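Local coordinates for protein decapping nuclease RAI1 (Scheffersomyces stipitis, PDB 5BTO) that hydrolyses the NAD cap from the 5' ends of RNAs, using a divalent metal cation, and binds and stimulates the exoribonuclease RAT1, at residues 115-120 and 132-137; 357-362 and 382-387. All blocks are in the same frame, centred on the assembly; numbering follows the deposited sequence.

Contacts 1 and 2 meet on two neighbouring antiparallel strands of the large mixed sheet, and their centres lie about 14 Å apart. Strand 132-139 belongs to contact 1 and strand 359-365 to contact 2; Tyr360 N lies 2.8 Å from Val136 O, and Val362 O 2.8 Å from Leu134 N, both probable hydrogen bonds. On the helix side, Asn135 ND2 of contact 1 packs at 3.5 Å against Leu384 CD2 of contact 2. Contact 1 is the one near the active site: it includes Arg115 and Gly116, which bind substrate, and the side chain of Lys120 is about 8 Å from that of substrate-binding Gln282. Contact 2 lies away from these sites.

Contact 1: residues 115-120 and 132-137; sequences RGLMTK and VDLNVL
Leu134 puts its CD2 methyl against the flank of Leu117, 3.9 Å from Leu117 CD2 and 4.0 Å from Leu117 CB, the two side chains running side by side in opposite senses. With CG anti to the carbonyl carbon (chi1 -53°), Leu134 sends CD2 to Leu117 and CD1 to Met118. This second branch, CD1, lies 4.5 Å from Met118 CE, the methyl of a side chain that leaves the helix away from the strand and bends back. One turn on from Leu117, Lys120 CB comes within 4.3 Å of Val132 CG2, while the extended remainder of the lysine carries NZ to a water at 3.1 Å that also accepts from Asp133 N. No direct hydrogen bond joins the segments; this water is the polar bridge between them. The axes of 115-120 and 132-137 approach to 9.8 Å, their N-to-C directions 134° apart. Leu117 also touches strand 142-147, where Leu134 meets Ile145, while Met118 and Thr119 pack on helix 266-286, so helix 115-123 lies between the large sheet and that helix.

Contact 2: residues 357-362 and 382-387; sequences SKAYRV and SRLRNG
Strand 359-365 and the loop leading into it meet helix 378-388 within the RAI1-like nuclease fold. Arg385 makes the polar link: its NH2 donates to Lys358 O at 2.9 Å, with an N-H...O angle of 168°. The oxygen lies almost in the guanidinium plane, at its edge, whereas seen from the acceptor the nitrogen is tilted 30° from the carbonyl plane. A chain extended from CG to NE carries the guanidinium across to the loop. There NH2 has a second acceptor in Ala138 O, and NE binds Asn381 OD1 one turn back on the helix, so bonds at both NE and NH2 hold the group in its rotation.

In the PD-(D/E)XK nuclease fold of this protein, strand 359-365 lies between strands 132-139 and 370-375; Arg385 ties the helix to strand 132-139, through Ala138 O, and to the loop that enters the neighbouring strand. Beside this bond the contact turns apolar: Ala359 CB meets Leu384 CD1 at 4.1 Å, and Leu384 also packs on Asn135 and Leu137 of the adjoining strand. Lys358 contributes its backbone here, its NZ going to a salt bridge with Glu375. Further along, Arg361 NH2 and Arg383 NH2 stand 4.8 Å apart; the first hydrogen-bonds Asn135 OD1, and both form long, weak ion pairs with Asp148.

Contact 1: residues 115-120 and 132-137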
loop_
_atom_site.group_PDB
_atom_site.type_symbol
_atom_site.label_atom_id
_atom_site.label_comp_id
_atom_site.label_asym_id
_atom_site.label_seq_id
_atom_site.Cartn_x
_atom_site.Cartn_y
_atom_site.Cartn_z
ATOM N N ARG A 115 17.078 15.850 -7.574
ATOM C CA ARG A 115 16.568 14.874 -8.524
ATOM C C ARG A 115 16.950 13.452 -8.171
ATOM O O ARG A 115 16.144 12.546 -8.322
ATOM C CB ARG A 115 17.100 15.174 -9.936
ATOM C CG ARG A 115 16.995 13.981 -10.893
ATOM C CD ARG A 115 17.869 14.117 -12.136
ATOM N NE ARG A 115 19.295 13.927 -11.885
ATOM C CZ ARG A 115 20.252 14.554 -12.562
ATOM N NH1 ARG A 115 19.931 15.416 -13.521
ATOM N NH2 ARG A 115 21.528 14.329 -12.281
ATOM N N GLY A 116 18.190 13.258 -7.723
ATOM C CA GLY A 116 18.683 11.919 -7.450
ATOM C C GLY A 116 17.884 11.245 -6.345
ATOM O O GLY A 116 17.682 10.034 -6.366
ATOM N N LEU A 117 17.421 12.034 -5.385
ATOM C CA LEU A 117 16.666 11.465 -4.277
ATOM C C LEU A 117 15.281 11.038 -4.760
ATOM O O LEU A 117 14.751 10.011 -4.329
ATOM C CB LEU A 117 16.546 12.473 -3.131
ATOM C CG LEU A 117 17.890 13.016 -2.619
ATOM C CD1 LEU A 117 17.681 14.053 -1.511
ATOM C CD2 LEU A 117 18.801 11.876 -2.146
ATOM N N MET A 118 14.692 11.825 -5.655
ATOM C CA MET A 118 13.381 11.488 -6.197
ATOM C C MET A 118 13.478 10.294 -7.146
ATOM O O MET A 118 12.583 9.460 -7.201
ATOM C CB MET A 118 12.727 12.698 -6.867
ATOM C CG MET A 118 12.503 13.873 -5.903
ATOM S SD MET A 118 11.442 13.460 -4.486
ATOM C CE MET A 118 12.660 13.149 -3.220
ATOM N N THR A 119 14.584 10.216 -7.882
ATOM C CA THR A 119 14.839 9.044 -8.710
ATOM C C THR A 119 14.865 7.748 -7.892
ATOM O O THR A 119 14.351 6.708 -8.327
ATOM C CB THR A 119 16.185 9.191 -9.470
ATOM O OG1 THR A 119 16.126 10.343 -10.330
ATOM C CG2 THR A 119 16.465 7.946 -10.300
ATOM N N LYS A 120 15.462 7.798 -6.709
ATOM C CA LYS A 120 15.463 6.625 -5.834
ATOM C C LYS A 120 14.039 6.189 -5.480
ATOM O O LYS A 120 13.754 4.993 -5.396
ATOM C CB LYS A 120 16.247 6.899 -4.549
ATOM C CG LYS A 120 17.740 7.085 -4.741
ATOM C CD LYS A 120 18.431 7.229 -3.396
ATOM C CE LYS A 120 19.942 7.125 -3.531
ATOM N NZ LYS A 120 20.603 7.016 -2.197
ATOM N N VAL A 132 16.663 3.187 1.086
ATOM C CA VAL A 132 16.451 4.619 0.914
ATOM C C VAL A 132 16.297 5.244 2.289
ATOM O O VAL A 132 15.556 4.736 3.134
ATOM C CB VAL A 132 15.189 4.927 0.083
ATOM C CG1 VAL A 132 14.985 6.438 -0.053
ATOM C CG2 VAL A 132 15.282 4.289 -1.294
ATOM N N ASP A 133 17.010 6.337 2.532
ATOM C CA ASP A 133 16.835 7.086 3.776
ATOM C C ASP A 133 16.874 8.581 3.493
ATOM O O ASP A 133 17.880 9.103 3.009
ATOM C CB ASP A 133 17.894 6.700 4.808
ATOM C CG ASP A 133 17.666 5.315 5.375
ATOM O OD1 ASP A 133 16.823 5.170 6.292
ATOM O OD2 ASP A 133 18.324 4.366 4.904
ATOM N N LEU A 134 15.768 9.260 3.776
ATOM C CA LEU A 134 15.670 10.688 3.512
ATOM C C LEU A 134 15.231 11.448 4.744
ATOM O O LEU A 134 14.387 10.978 5.506
ATOM C CB LEU A 134 14.673 10.954 2.392
ATOM C CG LEU A 134 14.871 10.199 1.074
ATOM C CD1 LEU A 134 13.657 10.394 0.182
ATOM C CD2 LEU A 134 16.153 10.673 0.379
ATOM N N ASN A 135 15.813 12.626 4.944
ATOM C CA ASN A 135 15.358 13.533 5.992
ATOM C C ASN A 135 14.385 14.522 5.373
ATOM O O ASN A 135 14.617 15.012 4.267
ATOM C CB ASN A 135 16.529 14.289 6.612
ATOM C CG ASN A 135 17.447 13.394 7.406
ATOM O OD1 ASN A 135 17.014 12.395 7.979
ATOM N ND2 ASN A 135 18.725 13.748 7.453
ATOM N N VAL A 136 13.292 14.805 6.073
ATOM C CA VAL A 136 12.284 15.716 5.567
ATOM C C VAL A 136 11.892 16.675 6.666
ATOM O O VAL A 136 11.673 16.270 7.803
ATOM C CB VAL A 136 11.012 14.972 5.117
ATOM C CG1 VAL A 136 10.023 15.948 4.506
ATOM C CG2 VAL A 136 11.352 13.848 4.149
ATOM N N LEU A 137 11.785 17.954 6.346
ATOM C CA LEU A 137 11.259 18.855 7.364
ATOM C C LEU A 137 10.484 20.004 6.762
ATOM O O LEU A 137 10.752 20.438 5.628
ATOM C CB LEU A 137 12.367 19.354 8.280
ATOM C CG LEU A 137 13.449 20.179 7.608
ATOM C CD1 LEU A 137 12.999 21.632 7.522
ATOM C CD2 LEU A 137 14.736 20.063 8.372
HETATM O O HOH W 1 19.035 6.890 0.524
#

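Contact 2: residues 357-362 and 382-387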
loop_
_atom_site.group_PDB
_atom_site.type_symbol
_atom_site.label_atom_id
_atom_site.label_comp_id
_atom_site.label_asym_id
_atom_site.label_seq_id
_atom_site.Cartn_x
_atom_site.Cartn_y
_atom_site.Cartn_z
ATOM N N SER A 357 8.238 22.441 14.420
ATOM C CA SER A 357 8.847 21.924 15.639
ATOM C C SER A 357 9.405 20.517 15.461
ATOM O O SER A 357 10.038 19.984 16.370
ATOM C CB SER A 357 7.847 21.945 16.806
ATOM O OG SER A 357 6.904 20.886 16.706
ATOM N N LYS A 358 9.186 19.928 14.286
ATOM C CA LYS A 358 9.494 18.514 14.052
ATOM C C LYS A 358 10.238 18.250 12.743
ATOM O O LYS A 358 10.152 19.023 11.810
ATOM C CB LYS A 358 8.200 17.698 14.021
ATOM C CG LYS A 358 7.361 17.759 15.283
ATOM C CD LYS A 358 6.160 16.834 15.146
ATOM C CE LYS A 358 5.252 16.896 16.371
ATOM N NZ LYS A 358 5.990 16.642 17.649
ATOM N N ALA A 359 10.938 17.123 12.690
ATOM C CA ALA A 359 11.587 16.651 11.469
ATOM C C ALA A 359 11.247 15.177 11.301
ATOM O O ALA A 359 10.902 14.503 12.280
ATOM C CB ALA A 359 13.081 16.834 11.558
ATOM N N TYR A 360 11.359 14.676 10.075
ATOM C CA TYR A 360 10.941 13.310 9.763
ATOM C C TYR A 360 12.010 12.522 8.992
ATOM O O TYR A 360 12.869 13.099 8.307
ATOM C CB TYR A 360 9.617 13.325 8.972
ATOM C CG TYR A 360 8.446 13.827 9.787
ATOM C CD1 TYR A 360 8.186 15.193 9.923
ATOM C CD2 TYR A 360 7.608 12.934 10.446
ATOM C CE1 TYR A 360 7.112 15.645 10.712
ATOM C CE2 TYR A 360 6.548 13.376 11.213
ATOM C CZ TYR A 360 6.297 14.728 11.337
ATOM O OH TYR A 360 5.233 15.134 12.128
ATOM N N ARG A 361 11.958 11.200 9.140
ATOM C CA ARG A 361 12.803 10.275 8.394
ATOM C C ARG A 361 11.917 9.389 7.531
ATOM O O ARG A 361 11.028 8.701 8.036
ATOM C CB ARG A 361 13.633 9.416 9.357
ATOM C CG ARG A 361 14.309 8.193 8.734
ATOM C CD ARG A 361 15.424 8.586 7.745
ATOM N NE ARG A 361 16.337 9.583 8.309
ATOM C CZ ARG A 361 17.194 9.352 9.300
ATOM N NH1 ARG A 361 17.267 8.153 9.863
ATOM N NH2 ARG A 361 17.975 10.330 9.744
ATOM N N VAL A 362 12.146 9.435 6.220
ATOM C CA VAL A 362 11.485 8.535 5.283
ATOM C C VAL A 362 12.474 7.422 4.985
ATOM O O VAL A 362 13.616 7.687 4.611
ATOM C CB VAL A 362 11.108 9.257 3.964
ATOM C CG1 VAL A 362 10.528 8.269 2.949
ATOM C CG2 VAL A 362 10.128 10.381 4.234
ATOM N N SER A 382 16.943 19.675 15.547
ATOM C CA SER A 382 17.823 20.816 15.761
ATOM C C SER A 382 19.045 20.757 14.843
ATOM O O SER A 382 19.392 21.741 14.186
ATOM C CB SER A 382 18.260 20.871 17.226
ATOM O OG SER A 382 19.167 21.932 17.443
ATOM N N ARG A 383 19.699 19.601 14.795
ATOM C CA ARG A 383 20.840 19.424 13.894
ATOM C C ARG A 383 20.497 19.790 12.440
ATOM O O ARG A 383 21.269 20.472 11.754
ATOM C CB ARG A 383 21.373 17.991 13.977
ATOM C CG ARG A 383 22.405 17.660 12.901
ATOM C CD ARG A 383 22.971 16.249 13.051
ATOM N NE ARG A 383 21.952 15.206 12.926
ATOM C CZ ARG A 383 21.583 14.643 11.778
ATOM N NH1 ARG A 383 22.143 15.025 10.641
ATOM N NH2 ARG A 383 20.652 13.696 11.763
ATOM N N LEU A 384 19.340 19.346 11.961
ATOM C CA LEU A 384 18.950 19.620 10.571
ATOM C C LEU A 384 18.585 21.089 10.336
ATOM O O LEU A 384 18.982 21.678 9.332
ATOM C CB LEU A 384 17.795 18.711 10.143
ATOM C CG LEU A 384 18.100 17.207 10.192
ATOM C CD1 LEU A 384 16.840 16.366 10.016
ATOM C CD2 LEU A 384 19.143 16.828 9.144
ATOM N N ARG A 385 17.838 21.678 11.265
ATOM C CA ARG A 385 17.359 23.046 11.095
ATOM C C ARG A 385 18.445 24.072 11.352
ATOM O O ARG A 385 18.322 25.229 10.942
ATOM C CB ARG A 385 16.157 23.322 12.013
ATOM C CG ARG A 385 14.906 22.602 11.570
ATOM C CD ARG A 385 13.730 22.850 12.503
ATOM N NE ARG A 385 12.594 22.047 12.062
ATOM C CZ ARG A 385 11.716 22.443 11.152
ATOM N NH1 ARG A 385 11.835 23.651 10.600
ATOM N NH2 ARG A 385 10.724 21.634 10.791
ATOM N N ASN A 386 19.511 23.646 12.022
ATOM C CA ASN A 386 20.559 24.568 12.439
ATOM C C ASN A 386 21.933 24.267 11.839
ATOM O O ASN A 386 22.955 24.379 12.519
ATOM C CB ASN A 386 20.621 24.636 13.969
ATOM C CG ASN A 386 19.375 25.262 14.570
ATOM O OD1 ASN A 386 18.997 26.381 14.217
ATOM N ND2 ASN A 386 18.724 24.542 15.472
ATOM N N GLY A 387 21.958 23.910 10.557
ATOM C CA GLY A 387 23.221 23.707 9.870
ATOM C C GLY A 387 23.242 22.676 8.757
ATOM O O GLY A 387 23.666 22.983 7.643
#